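Local coordinates for tyrocidine synthetase 3 (Brevibacillus brevis, PDB 2JGP), which probably carries a peptide intermediate on its peptidyl carrier domain and forms a peptide bond through its condensation domain in nonribosomal synthesis of the antibiotic tyrocidine, at residues V57-R62 with A75-T80; V204-I209 with Y214-D219; P285-P290 with F428-T433; H319-A324 with S505-P510. All coordinates share one frame; numbering follows the deposited sequence.

Contact 1 of 4, residues V57-R62 with A75-T80; sequences VDIPLR and AFIEET
Ile77 divides its two ends between two partners on the loop 57-62, and the contact is built round that division. With CG1 anti to the carbonyl carbon (chi1 -63°) and CG2 anti to the backbone N, the two branches leave CB in different directions. The longer branch ends on Ile59, where CD1 of Ile77 meets CD1 of Ile59 at 4.0 Å, tip to tip, the side chains standing at about a right angle. The shorter one reaches back along the loop, so that Ile77 CG2 lies 4.2 Å from Val57 CG1, the two chains running at a slant.

Next to Ile77 on the helix, Phe76 points its CZ at Pro60 CD, 4.1 Å off, in an oblique approach. Pro60 is the N-cap of helix 61-66. One face of the same ring carries Thr80 OG1, which sits 3.4 Å above the plane over the ring centre. That hydroxyl donates to Phe76 O at 2.6 Å, a bond tilted from the carbonyl plane that fixes the hydroxyl over the ring.

Trp11 and Leu15 of helix 10-23 also touch Ile77, while Leu48 and Met51 of helix 41-55 touch Ile59. Apolar side chains from a loop and three helices thus share one interior, as in the helical bundle of phosphopantetheine-bearing carrier domains.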
loop_
_atom_site.group_PDB
_atom_site.type_symbol
_atom_site.label_atom_id
_atom_site.label_comp_id
_atom_site.label_asym_id
_atom_site.label_seq_id
_atom_site.Cartn_x
_atom_site.Cartn_y
_atom_site.Cartn_z
ATOM N N VAL A 57 -2.858 -1.405 -24.862
ATOM C CA VAL A 57 -1.499 -1.873 -25.061
ATOM C C VAL A 57 -1.503 -2.696 -26.335
ATOM O O VAL A 57 -2.291 -3.629 -26.473
ATOM C CB VAL A 57 -0.995 -2.700 -23.871
ATOM C CG1 VAL A 57 0.384 -3.280 -24.167
ATOM C CG2 VAL A 57 -0.948 -1.827 -22.614
ATOM N N ASP A 58 -0.636 -2.326 -27.268
ATOM C CA ASP A 58 -0.593 -2.947 -28.582
ATOM C C ASP A 58 0.559 -3.941 -28.628
ATOM O O ASP A 58 1.725 -3.551 -28.685
ATOM C CB ASP A 58 -0.441 -1.869 -29.653
ATOM C CG ASP A 58 -1.611 -0.888 -29.665
ATOM O OD1 ASP A 58 -2.773 -1.340 -29.564
ATOM O OD2 ASP A 58 -1.370 0.334 -29.775
ATOM N N ILE A 59 0.221 -5.224 -28.566
ATOM C CA ILE A 59 1.201 -6.297 -28.571
ATOM C C ILE A 59 1.276 -6.844 -29.993
ATOM O O ILE A 59 0.277 -7.356 -30.498
ATOM C CB ILE A 59 0.783 -7.442 -27.628
ATOM C CG1 ILE A 59 0.649 -6.946 -26.185
ATOM C CG2 ILE A 59 1.789 -8.584 -27.690
ATOM C CD1 ILE A 59 -0.031 -7.961 -25.269
ATOM N N PRO A 60 2.447 -6.728 -30.651
ATOM C CA PRO A 60 2.544 -7.282 -31.998
ATOM C C PRO A 60 2.319 -8.786 -31.964
ATOM O O PRO A 60 2.718 -9.438 -31.003
ATOM C CB PRO A 60 3.986 -6.962 -32.413
ATOM C CG PRO A 60 4.432 -5.878 -31.495
ATOM C CD PRO A 60 3.716 -6.120 -30.215
ATOM N N LEU A 61 1.684 -9.334 -32.997
ATOM C CA LEU A 61 1.433 -10.772 -33.040
ATOM C C LEU A 61 2.748 -11.543 -32.978
ATOM O O LEU A 61 2.839 -12.563 -32.305
ATOM C CB LEU A 61 0.640 -11.152 -34.291
ATOM C CG LEU A 61 0.165 -12.603 -34.390
ATOM C CD1 LEU A 61 -0.706 -12.976 -33.189
ATOM C CD2 LEU A 61 -0.582 -12.827 -35.700
ATOM N N ARG A 62 3.760 -11.038 -33.677
ATOM C CA ARG A 62 5.109 -11.620 -33.651
ATOM C C ARG A 62 5.670 -11.826 -32.247
ATOM O O ARG A 62 6.375 -12.802 -32.000
ATOM C CB ARG A 62 6.107 -10.783 -34.467
ATOM C CG ARG A 62 5.927 -9.273 -34.397
ATOM C CD ARG A 62 4.954 -8.748 -35.475
ATOM N NE ARG A 62 5.574 -7.742 -36.342
ATOM C CZ ARG A 62 5.168 -7.445 -37.579
ATOM N NH1 ARG A 62 4.123 -8.060 -38.133
ATOM N NH2 ARG A 62 5.817 -6.519 -38.274
ATOM N N ALA A 75 6.762 -9.478 -19.068
ATOM C CA ALA A 75 8.075 -8.831 -19.070
ATOM C C ALA A 75 8.244 -7.907 -20.285
ATOM O O ALA A 75 8.751 -6.788 -20.159
ATOM C CB ALA A 75 9.191 -9.877 -19.041
ATOM N N PHE A 76 7.825 -8.377 -21.456
ATOM C CA PHE A 76 7.876 -7.552 -22.662
ATOM C C PHE A 76 7.087 -6.249 -22.478
ATOM O O PHE A 76 7.583 -5.168 -22.809
ATOM C CB PHE A 76 7.337 -8.321 -23.871
ATOM C CG PHE A 76 7.091 -7.454 -25.075
ATOM C CD1 PHE A 76 8.114 -7.182 -25.966
ATOM C CD2 PHE A 76 5.834 -6.901 -25.310
ATOM C CE1 PHE A 76 7.891 -6.385 -27.072
ATOM C CE2 PHE A 76 5.606 -6.095 -26.417
ATOM C CZ PHE A 76 6.632 -5.843 -27.299
ATOM N N ILE A 77 5.870 -6.352 -21.949
ATOM C CA ILE A 77 5.029 -5.162 -21.734
ATOM C C ILE A 77 5.685 -4.206 -20.741
ATOM O O ILE A 77 5.666 -2.989 -20.941
ATOM C CB ILE A 77 3.622 -5.518 -21.216
ATOM C CG1 ILE A 77 2.855 -6.358 -22.238
ATOM C CG2 ILE A 77 2.823 -4.237 -20.906
ATOM C CD1 ILE A 77 1.518 -6.861 -21.710
ATOM N N GLU A 78 6.271 -4.760 -19.682
ATOM C CA GLU A 78 6.980 -3.955 -18.674
ATOM C C GLU A 78 8.162 -3.177 -19.242
ATOM O O GLU A 78 8.491 -2.093 -18.759
ATOM C CB GLU A 78 7.497 -4.851 -17.548
ATOM C CG GLU A 78 6.426 -5.353 -16.618
ATOM C CD GLU A 78 6.866 -6.539 -15.776
ATOM O OE1 GLU A 78 7.981 -7.065 -15.980
ATOM O OE2 GLU A 78 6.078 -6.960 -14.907
ATOM N N GLU A 79 8.813 -3.745 -20.251
ATOM C CA GLU A 79 10.045 -3.186 -20.793
ATOM C C GLU A 79 9.819 -2.355 -22.055
ATOM O O GLU A 79 10.777 -1.819 -22.618
ATOM C CB GLU A 79 11.041 -4.322 -21.062
ATOM C CG GLU A 79 11.517 -4.993 -19.774
ATOM C CD GLU A 79 12.120 -6.370 -19.983
ATOM O OE1 GLU A 79 12.042 -7.187 -19.037
ATOM O OE2 GLU A 79 12.666 -6.638 -21.074
ATOM N N THR A 80 8.560 -2.220 -22.475
ATOM C CA THR A 80 8.227 -1.591 -23.754
ATOM C C THR A 80 7.376 -0.337 -23.558
ATOM O O THR A 80 6.277 -0.404 -23.016
ATOM C CB THR A 80 7.485 -2.589 -24.675
ATOM O OG1 THR A 80 8.320 -3.731 -24.903
ATOM C CG2 THR A 80 7.134 -1.950 -26.017
#

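Contact 2 of 4, residues V204-I209 with Y214-D219; sequences VSLLKI and YVLFTD
Val204 starts the pairing by setting CG1 3.5 Å from Leu216 CD1, on the face that Leu206 and Lys208 share with Tyr214, Leu216 and Thr218. Its CA also brings a C-H to Phe217 O, at 3.2 Å. Ser205 comes next and turns to the other face, opposite Phe217; the two exchange backbone bonds in both directions, Ser205 N to Phe217 O and Phe217 N to Ser205 O each 2.8 Å long. At Leu206, a non-hydrogen-bonded position, CD1 swings across to Tyr214 CB at 3.8 Å. Leu207 repeats the reciprocal pairing with Val215, and its O receives Val215 N at 2.7 Å in a nearly straight bond of 167°. Lys208 then runs its aliphatic chain at a slant past the Tyr214 ring: CG is anti to the backbone N (chi1 -179°), and CB, CG and CD all pass close to CE2, CD at 3.8 Å. Ile209 finishes by bringing CD1 to 3.9 Å from Val215 CG2.

Helix 133-146 packs on the face of Val204 and Leu216 through Phe140 and Val136, and strands 174-177 and 123-129 flank the pair. The whole is a twisted antiparallel beta hairpin inside the mixed sheet of a condensation domain, a member of the chloramphenicol-acetyltransferase-like fold.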
loop_
_atom_site.group_PDB
_atom_site.type_symbol
_atom_site.label_atom_id
_atom_site.label_comp_id
_atom_site.label_asym_id
_atom_site.label_seq_id
_atom_site.Cartn_x
_atom_site.Cartn_y
_atom_site.Cartn_z
ATOM N N VAL A 204 15.127 17.673 10.609
ATOM C CA VAL A 204 15.867 16.717 11.413
ATOM C C VAL A 204 16.405 17.413 12.658
ATOM O O VAL A 204 16.969 18.505 12.572
ATOM C CB VAL A 204 17.025 16.100 10.598
ATOM C CG1 VAL A 204 17.773 15.037 11.414
ATOM C CG2 VAL A 204 16.493 15.498 9.305
ATOM N N SER A 205 16.197 16.783 13.814
ATOM C CA SER A 205 16.815 17.209 15.062
ATOM C C SER A 205 17.648 16.057 15.617
ATOM O O SER A 205 17.163 14.929 15.720
ATOM C CB SER A 205 15.759 17.635 16.083
ATOM O OG SER A 205 15.081 18.809 15.666
ATOM N N LEU A 206 18.904 16.344 15.945
ATOM C CA LEU A 206 19.766 15.389 16.638
ATOM C C LEU A 206 19.886 15.816 18.097
ATOM O O LEU A 206 20.372 16.908 18.387
ATOM C CB LEU A 206 21.149 15.342 15.994
ATOM C CG LEU A 206 22.122 14.321 16.586
ATOM C CD1 LEU A 206 21.545 12.909 16.511
ATOM C CD2 LEU A 206 23.467 14.392 15.874
ATOM N N LEU A 207 19.435 14.952 19.004
ATOM C CA LEU A 207 19.450 15.243 20.433
ATOM C C LEU A 207 20.438 14.321 21.133
ATOM O O LEU A 207 20.228 13.113 21.175
ATOM C CB LEU A 207 18.059 15.044 21.035
ATOM C CG LEU A 207 16.881 15.674 20.294
ATOM C CD1 LEU A 207 15.572 15.207 20.919
ATOM C CD2 LEU A 207 16.991 17.193 20.310
ATOM N N LYS A 208 21.513 14.901 21.660
ATOM C CA LYS A 208 22.466 14.175 22.491
ATOM C C LYS A 208 21.878 14.025 23.889
ATOM O O LYS A 208 21.675 15.019 24.591
ATOM C CB LYS A 208 23.795 14.928 22.554
ATOM C CG LYS A 208 24.875 14.239 23.387
ATOM C CD LYS A 208 26.262 14.775 23.043
ATOM C CE LYS A 208 27.379 13.937 23.652
ATOM N NZ LYS A 208 27.986 14.565 24.854
ATOM N N ILE A 209 21.588 12.783 24.274
ATOM C CA ILE A 209 20.994 12.483 25.582
ATOM C C ILE A 209 22.012 11.901 26.560
ATOM O O ILE A 209 21.722 11.734 27.748
ATOM C CB ILE A 209 19.760 11.544 25.459
ATOM C CG1 ILE A 209 20.152 10.152 24.945
ATOM C CG2 ILE A 209 18.727 12.170 24.544
ATOM C CD1 ILE A 209 18.998 9.170 24.908
ATOM N N TYR A 214 22.342 9.221 21.447
ATOM C CA TYR A 214 21.643 10.259 20.698
ATOM C C TYR A 214 20.246 9.788 20.305
ATOM O O TYR A 214 20.012 8.591 20.126
ATOM C CB TYR A 214 22.415 10.606 19.424
ATOM C CG TYR A 214 23.851 11.035 19.631
ATOM C CD1 TYR A 214 24.876 10.100 19.689
ATOM C CD2 TYR A 214 24.185 12.382 19.737
ATOM C CE1 TYR A 214 26.202 10.493 19.872
ATOM C CE2 TYR A 214 25.497 12.783 19.912
ATOM C CZ TYR A 214 26.502 11.834 19.979
ATOM O OH TYR A 214 27.804 12.236 20.154
ATOM N N VAL A 215 19.324 10.735 20.173
ATOM C CA VAL A 215 18.029 10.468 19.547
ATOM C C VAL A 215 17.935 11.288 18.270
ATOM O O VAL A 215 18.070 12.507 18.305
ATOM C CB VAL A 215 16.848 10.818 20.470
ATOM C CG1 VAL A 215 15.517 10.631 19.727
ATOM C CG2 VAL A 215 16.893 9.958 21.719
ATOM N N LEU A 216 17.731 10.607 17.147
ATOM C CA LEU A 216 17.548 11.275 15.861
ATOM C C LEU A 216 16.063 11.428 15.591
ATOM O O LEU A 216 15.354 10.441 15.403
ATOM C CB LEU A 216 18.201 10.475 14.732
ATOM C CG LEU A 216 18.220 11.120 13.342
ATOM C CD1 LEU A 216 19.074 12.392 13.354
ATOM C CD2 LEU A 216 18.740 10.132 12.312
ATOM N N PHE A 217 15.598 12.671 15.568
ATOM C CA PHE A 217 14.213 12.968 15.230
ATOM C C PHE A 217 14.133 13.431 13.783
ATOM O O PHE A 217 14.824 14.370 13.395
ATOM C CB PHE A 217 13.656 14.052 16.156
ATOM C CG PHE A 217 12.324 14.583 15.717
ATOM C CD1 PHE A 217 11.151 13.962 16.115
ATOM C CD2 PHE A 217 12.243 15.706 14.890
ATOM C CE1 PHE A 217 9.911 14.443 15.692
ATOM C CE2 PHE A 217 11.009 16.191 14.471
ATOM C CZ PHE A 217 9.843 15.558 14.871
ATOM N N THR A 218 13.278 12.782 12.998
ATOM C CA THR A 218 13.077 13.142 11.600
ATOM C C THR A 218 11.582 13.296 11.340
ATOM O O THR A 218 10.774 12.524 11.853
ATOM C CB THR A 218 13.672 12.078 10.653
ATOM O OG1 THR A 218 15.070 11.898 10.941
ATOM C CG2 THR A 218 13.504 12.494 9.192
ATOM N N ASP A 219 11.214 14.311 10.568
ATOM C CA ASP A 219 9.817 14.515 10.190
ATOM C C ASP A 219 9.773 15.000 8.752
ATOM O O ASP A 219 10.696 15.670 8.285
ATOM C CB ASP A 219 9.142 15.518 11.122
ATOM C CG ASP A 219 7.618 15.463 11.060
ATOM O OD1 ASP A 219 7.048 14.703 10.245
ATOM O OD2 ASP A 219 6.986 16.183 11.857
#

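Contact 3 of 4, residues P285-P290 with F428-T433; sequences PVLNLP and FDTVFT
Leu287 lays its CD2 methyl against CG2 of Thr430, 4.1 Å away, the two side chains meeting at a slant. The meeting joins a long irregular connection, between helix 267-279 and strand 303-309, to the start of strand 430-435 in the condensation domain, whose acyltransferase-like fold sets beta sheets against helices. The loop meets the strand segment chiefly through this methyl pair and one bridging water.

The leucine keeps CG anti to the backbone N (chi1 -176°), which carries its branch toward the strand. Thr430, in turn, places OG1 anti to its own N (chi1 -177°) and thereby leaves the methyl CG2 facing the leucine, while the hydroxyl is engaged elsewhere, with Tyr337 OH and Leu465 O. The residue is therefore split by its torsion into an apolar side for the loop and a polar side for the fold behind it. Ala345 and Gln347 add further contacts to Leu287.

Nearby, a methyl of Val286 makes a loose approach, CG1 standing 4.4 Å from Asp429 OD2. The polar link between loop and aspartate runs instead through Arg424 and a water, both of which bind that carboxylate oxygen, Arg424 NH2 in a salt bridge. The other oxygen, OD1, receives Asn425 N. Arg424 NH2 also bonds to Leu287 O, so the same nitrogen ties the loop carbonyl to the aspartate. The remaining link is the water, which accepts from Leu287 N at 2.9 Å and donates to Asp429 OD2 at 2.8 Å.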
loop_
_atom_site.group_PDB
_atom_site.type_symbol
_atom_site.label_atom_id
_atom_site.label_comp_id
_atom_site.label_asym_id
_atom_site.label_seq_id
_atom_site.Cartn_x
_atom_site.Cartn_y
_atom_site.Cartn_z
ATOM N N PRO A 285 -22.782 -1.749 0.756
ATOM C CA PRO A 285 -23.037 -2.159 2.134
ATOM C C PRO A 285 -22.247 -1.361 3.167
ATOM O O PRO A 285 -21.083 -1.034 2.940
ATOM C CB PRO A 285 -22.579 -3.619 2.146
ATOM C CG PRO A 285 -21.507 -3.671 1.137
ATOM C CD PRO A 285 -21.907 -2.710 0.057
ATOM N N VAL A 286 -22.888 -1.061 4.294
ATOM C CA VAL A 286 -22.221 -0.438 5.431
ATOM C C VAL A 286 -21.999 -1.509 6.499
ATOM O O VAL A 286 -22.951 -2.171 6.918
ATOM C CB VAL A 286 -23.066 0.712 6.013
ATOM C CG1 VAL A 286 -22.308 1.424 7.117
ATOM C CG2 VAL A 286 -23.453 1.691 4.913
ATOM N N LEU A 287 -20.746 -1.675 6.925
ATOM C CA LEU A 287 -20.384 -2.678 7.929
ATOM C C LEU A 287 -21.082 -2.390 9.257
ATOM O O LEU A 287 -20.981 -1.288 9.786
ATOM C CB LEU A 287 -18.870 -2.692 8.142
ATOM C CG LEU A 287 -18.278 -3.749 9.083
ATOM C CD1 LEU A 287 -18.489 -5.162 8.558
ATOM C CD2 LEU A 287 -16.798 -3.470 9.302
ATOM N N ASN A 288 -21.784 -3.384 9.787
ATOM C CA ASN A 288 -22.509 -3.227 11.041
ATOM C C ASN A 288 -21.876 -4.050 12.154
ATOM O O ASN A 288 -22.483 -4.988 12.669
ATOM C CB ASN A 288 -23.976 -3.613 10.853
ATOM C CG ASN A 288 -24.814 -3.359 12.096
ATOM O OD1 ASN A 288 -25.638 -4.189 12.468
ATOM N ND2 ASN A 288 -24.598 -2.222 12.750
ATOM N N LEU A 289 -20.650 -3.694 12.521
ATOM C CA LEU A 289 -19.984 -4.341 13.643
ATOM C C LEU A 289 -20.704 -3.970 14.925
ATOM O O LEU A 289 -21.129 -2.827 15.083
ATOM C CB LEU A 289 -18.524 -3.904 13.761
ATOM C CG LEU A 289 -17.528 -4.539 12.801
ATOM C CD1 LEU A 289 -16.158 -3.909 13.031
ATOM C CD2 LEU A 289 -17.494 -6.050 12.987
ATOM N N PRO A 290 -20.844 -4.936 15.845
ATOM C CA PRO A 290 -21.416 -4.599 17.131
ATOM C C PRO A 290 -20.356 -3.845 17.911
ATOM O O PRO A 290 -19.195 -4.241 17.906
ATOM C CB PRO A 290 -21.713 -5.962 17.757
ATOM C CG PRO A 290 -20.741 -6.873 17.155
ATOM C CD PRO A 290 -20.462 -6.357 15.767
ATOM N N PHE A 428 -15.406 1.900 3.021
ATOM C CA PHE A 428 -15.038 0.893 4.027
ATOM C C PHE A 428 -14.695 1.515 5.383
ATOM O O PHE A 428 -14.181 2.633 5.459
ATOM C CB PHE A 428 -13.874 0.018 3.533
ATOM C CG PHE A 428 -12.692 0.799 3.040
ATOM C CD1 PHE A 428 -11.715 1.247 3.922
ATOM C CD2 PHE A 428 -12.559 1.094 1.693
ATOM C CE1 PHE A 428 -10.626 1.979 3.467
ATOM C CE2 PHE A 428 -11.469 1.822 1.232
ATOM C CZ PHE A 428 -10.502 2.262 2.120
ATOM N N ASP A 429 -14.994 0.772 6.445
ATOM C CA ASP A 429 -14.721 1.203 7.819
ATOM C C ASP A 429 -13.689 0.330 8.518
ATOM O O ASP A 429 -13.431 0.494 9.708
ATOM C CB ASP A 429 -16.023 1.229 8.605
ATOM C CG ASP A 429 -16.901 2.376 8.195
ATOM O OD1 ASP A 429 -16.418 3.526 8.267
ATOM O OD2 ASP A 429 -18.048 2.135 7.776
ATOM N N THR A 430 -13.096 -0.592 7.770
ATOM C CA THR A 430 -11.990 -1.378 8.269
ATOM C C THR A 430 -10.938 -1.542 7.179
ATOM O O THR A 430 -11.252 -1.484 5.994
ATOM C CB THR A 430 -12.457 -2.761 8.770
ATOM O OG1 THR A 430 -11.340 -3.464 9.313
ATOM C CG2 THR A 430 -13.066 -3.579 7.638
ATOM N N VAL A 431 -9.694 -1.733 7.610
ATOM C CA VAL A 431 -8.561 -1.922 6.719
ATOM C C VAL A 431 -7.834 -3.208 7.102
ATOM O O VAL A 431 -7.751 -3.550 8.283
ATOM C CB VAL A 431 -7.582 -0.716 6.796
ATOM C CG1 VAL A 431 -6.239 -1.051 6.165
ATOM C CG2 VAL A 431 -8.205 0.507 6.132
ATOM N N PHE A 432 -7.327 -3.915 6.093
ATOM C CA PHE A 432 -6.532 -5.125 6.289
ATOM C C PHE A 432 -5.155 -4.916 5.678
ATOM O O PHE A 432 -5.058 -4.450 4.543
ATOM C CB PHE A 432 -7.224 -6.318 5.624
ATOM C CG PHE A 432 -6.388 -7.562 5.593
ATOM C CD1 PHE A 432 -6.370 -8.422 6.677
ATOM C CD2 PHE A 432 -5.610 -7.867 4.484
ATOM C CE1 PHE A 432 -5.594 -9.568 6.661
ATOM C CE2 PHE A 432 -4.828 -9.017 4.459
ATOM C CZ PHE A 432 -4.819 -9.863 5.548
ATOM N N THR A 433 -4.099 -5.238 6.429
ATOM C CA THR A 433 -2.726 -5.221 5.890
ATOM C C THR A 433 -1.951 -6.476 6.276
ATOM O O THR A 433 -2.238 -7.100 7.291
ATOM C CB THR A 433 -1.910 -3.989 6.356
ATOM O OG1 THR A 433 -1.582 -4.107 7.748
ATOM C CG2 THR A 433 -2.681 -2.695 6.119
HETATM O O HOH W 1 -18.521 -0.032 6.015
#

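Contact 4 of 4, residues H319-A324 with S505-P510; sequences HQLAQA and SIVQNP
Leu321, on helix 312-325, reaches across to the C-terminal turn of helix 489-508 and to the proline that follows it. This is helix-to-helix packing within the condensation domain, and a single leucine carries most of it; the two backbones come closest at Leu321 and Val507, with CA atoms 6.3 Å apart.

The chain starts at CB, which is directed toward the other segment. The next atom, CG, is anti to the backbone N (chi1 177°) and so extends the side chain outward from its helix; neither CB nor CG makes a close contact across the two segments. There the chain forks. CD2 goes to the helix, passing 4.0 Å from Ile506 O and 4.5 Å from Val507 CG2. The Ile506 side chain also turns in toward CD2, standing at about a right angle to the leucine, but the modelled separation of CD2 and Ile506 CD1 is too short to be trusted.

Other helices complete the surroundings: Phe387 of helix 387-403 touches both Leu321 and Ile506, and Val332 of helix 329-345 touches Leu321. Leu318, one turn earlier on the same helix as Leu321, meets Ile506 and Val507. The second branch, CD1, goes instead to Pro510, just beyond Asn509, where the chain leaves helical geometry. Leucine side chain and proline ring run antiparallel past one another, and the ring presents its methylenes to the methyl: Leu321 CD1 lies 3.5 Å from Pro510 CG and 3.7 Å from Pro510 CB.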
loop_
_atom_site.group_PDB
_atom_site.type_symbol
_atom_site.label_atom_id
_atom_site.label_comp_id
_atom_site.label_asym_id
_atom_site.label_seq_id
_atom_site.Cartn_x
_atom_site.Cartn_y
_atom_site.Cartn_z
ATOM N N HIS A 319 0.172 -21.119 5.392
ATOM C CA HIS A 319 1.064 -21.138 4.223
ATOM C C HIS A 319 0.754 -22.313 3.299
ATOM O O HIS A 319 0.657 -22.140 2.087
ATOM C CB HIS A 319 2.539 -21.188 4.645
ATOM C CG HIS A 319 3.124 -19.847 4.959
ATOM N ND1 HIS A 319 3.412 -18.915 3.983
ATOM C CD2 HIS A 319 3.468 -19.275 6.138
ATOM C CE1 HIS A 319 3.913 -17.831 4.548
ATOM N NE2 HIS A 319 3.953 -18.021 5.854
ATOM N N GLN A 320 0.587 -23.502 3.874
ATOM C CA GLN A 320 0.299 -24.693 3.076
ATOM C C GLN A 320 -1.094 -24.620 2.439
ATOM O O GLN A 320 -1.287 -25.093 1.319
ATOM C CB GLN A 320 0.445 -25.961 3.919
ATOM C CG GLN A 320 1.871 -26.230 4.396
ATOM C CD GLN A 320 2.777 -26.837 3.322
ATOM O OE1 GLN A 320 2.458 -26.831 2.129
ATOM N NE2 GLN A 320 3.917 -27.373 3.754
ATOM N N LEU A 321 -2.060 -24.021 3.142
ATOM C CA LEU A 321 -3.403 -23.832 2.576
ATOM C C LEU A 321 -3.348 -22.929 1.340
ATOM O O LEU A 321 -4.004 -23.202 0.326
ATOM C CB LEU A 321 -4.366 -23.237 3.612
ATOM C CG LEU A 321 -5.775 -22.931 3.080
ATOM C CD1 LEU A 321 -6.453 -24.187 2.555
ATOM C CD2 LEU A 321 -6.619 -22.262 4.149
ATOM N N ALA A 322 -2.568 -21.854 1.430
ATOM C CA ALA A 322 -2.360 -20.962 0.291
ATOM C C ALA A 322 -1.743 -21.726 -0.883
ATOM O O ALA A 322 -2.206 -21.623 -2.015
ATOM C CB ALA A 322 -1.474 -19.794 0.685
ATOM N N GLN A 323 -0.692 -22.489 -0.586
ATOM C CA GLN A 323 -0.022 -23.339 -1.563
ATOM C C GLN A 323 -1.028 -24.270 -2.256
ATOM O O GLN A 323 -1.035 -24.405 -3.488
ATOM C CB GLN A 323 1.056 -24.179 -0.852
ATOM C CG GLN A 323 2.347 -24.379 -1.620
ATOM C CD GLN A 323 2.240 -25.416 -2.695
ATOM O OE1 GLN A 323 2.879 -26.467 -2.626
ATOM N NE2 GLN A 323 1.431 -25.136 -3.707
ATOM N N ALA A 324 -1.872 -24.901 -1.446
ATOM C CA ALA A 324 -2.797 -25.934 -1.909
ATOM C C ALA A 324 -3.940 -25.383 -2.765
ATOM O O ALA A 324 -4.494 -26.103 -3.599
ATOM C CB ALA A 324 -3.366 -26.684 -0.713
ATOM N N SER A 505 -9.768 -23.593 11.844
ATOM C CA SER A 505 -10.847 -24.395 11.263
ATOM C C SER A 505 -10.725 -24.555 9.747
ATOM O O SER A 505 -10.940 -25.645 9.214
ATOM C CB SER A 505 -12.198 -23.759 11.590
ATOM O OG SER A 505 -12.342 -23.581 12.987
ATOM N N ILE A 506 -10.392 -23.468 9.053
ATOM C CA ILE A 506 -10.264 -23.507 7.596
ATOM C C ILE A 506 -8.997 -24.257 7.155
ATOM O O ILE A 506 -8.982 -24.864 6.085
ATOM C CB ILE A 506 -10.362 -22.098 6.942
ATOM C CG1 ILE A 506 -9.215 -21.176 7.366
ATOM C CG2 ILE A 506 -11.693 -21.450 7.292
ATOM C CD1 ILE A 506 -7.861 -21.563 6.797
ATOM N N VAL A 507 -7.949 -24.230 7.980
ATOM C CA VAL A 507 -6.761 -25.054 7.724
ATOM C C VAL A 507 -7.097 -26.548 7.914
ATOM O O VAL A 507 -6.684 -27.398 7.110
ATOM C CB VAL A 507 -5.568 -24.641 8.627
ATOM C CG1 VAL A 507 -4.458 -25.691 8.587
ATOM C CG2 VAL A 507 -5.016 -23.291 8.189
ATOM N N GLN A 508 -7.845 -26.854 8.975
ATOM C CA GLN A 508 -8.339 -28.216 9.229
ATOM C C GLN A 508 -9.172 -28.736 8.058
ATOM O O GLN A 508 -8.990 -29.868 7.607
ATOM C CB GLN A 508 -9.194 -28.238 10.506
ATOM C CG GLN A 508 -9.755 -29.625 10.904
ATOM C CD GLN A 508 -10.880 -29.543 11.925
ATOM O OE1 GLN A 508 -11.355 -30.565 12.428
ATOM N NE2 GLN A 508 -11.306 -28.325 12.245
ATOM N N ASN A 509 -10.089 -27.899 7.577
ATOM C CA ASN A 509 -11.022 -28.283 6.520
ATOM C C ASN A 509 -11.408 -27.072 5.668
ATOM O O ASN A 509 -12.369 -26.369 6.003
ATOM C CB ASN A 509 -12.275 -28.917 7.136
ATOM C CG ASN A 509 -13.291 -29.359 6.091
ATOM O OD1 ASN A 509 -13.007 -29.383 4.889
ATOM N ND2 ASN A 509 -14.487 -29.710 6.550
ATOM N N PRO A 510 -10.668 -26.832 4.567
ATOM C CA PRO A 510 -10.929 -25.685 3.693
ATOM C C PRO A 510 -12.292 -25.716 3.000
ATOM O O PRO A 510 -12.740 -24.688 2.504
ATOM C CB PRO A 510 -9.816 -25.762 2.645
ATOM C CG PRO A 510 -8.825 -26.735 3.158
ATOM C CD PRO A 510 -9.522 -27.633 4.098
#

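From the N terminus, contact 1 comes first and closes a short, mostly helical excursion inside the carrier domain. Contact 2 follows in series and shuts the tight turn of a hairpin in the condensation domain; the two centres lie about 49 Å apart, on opposite sides of the centre of the chain. Contacts 3 and 4 span much longer loops and cross, since 319-324 falls between 285-290 and 428-433, and 505-510 comes after both. Contact 3 ties an irregular connection to a sheet strand, whereas contact 4 joins helix 312-325 to the last helix, 489-508. Their centres are about 25 Å apart and they do not touch.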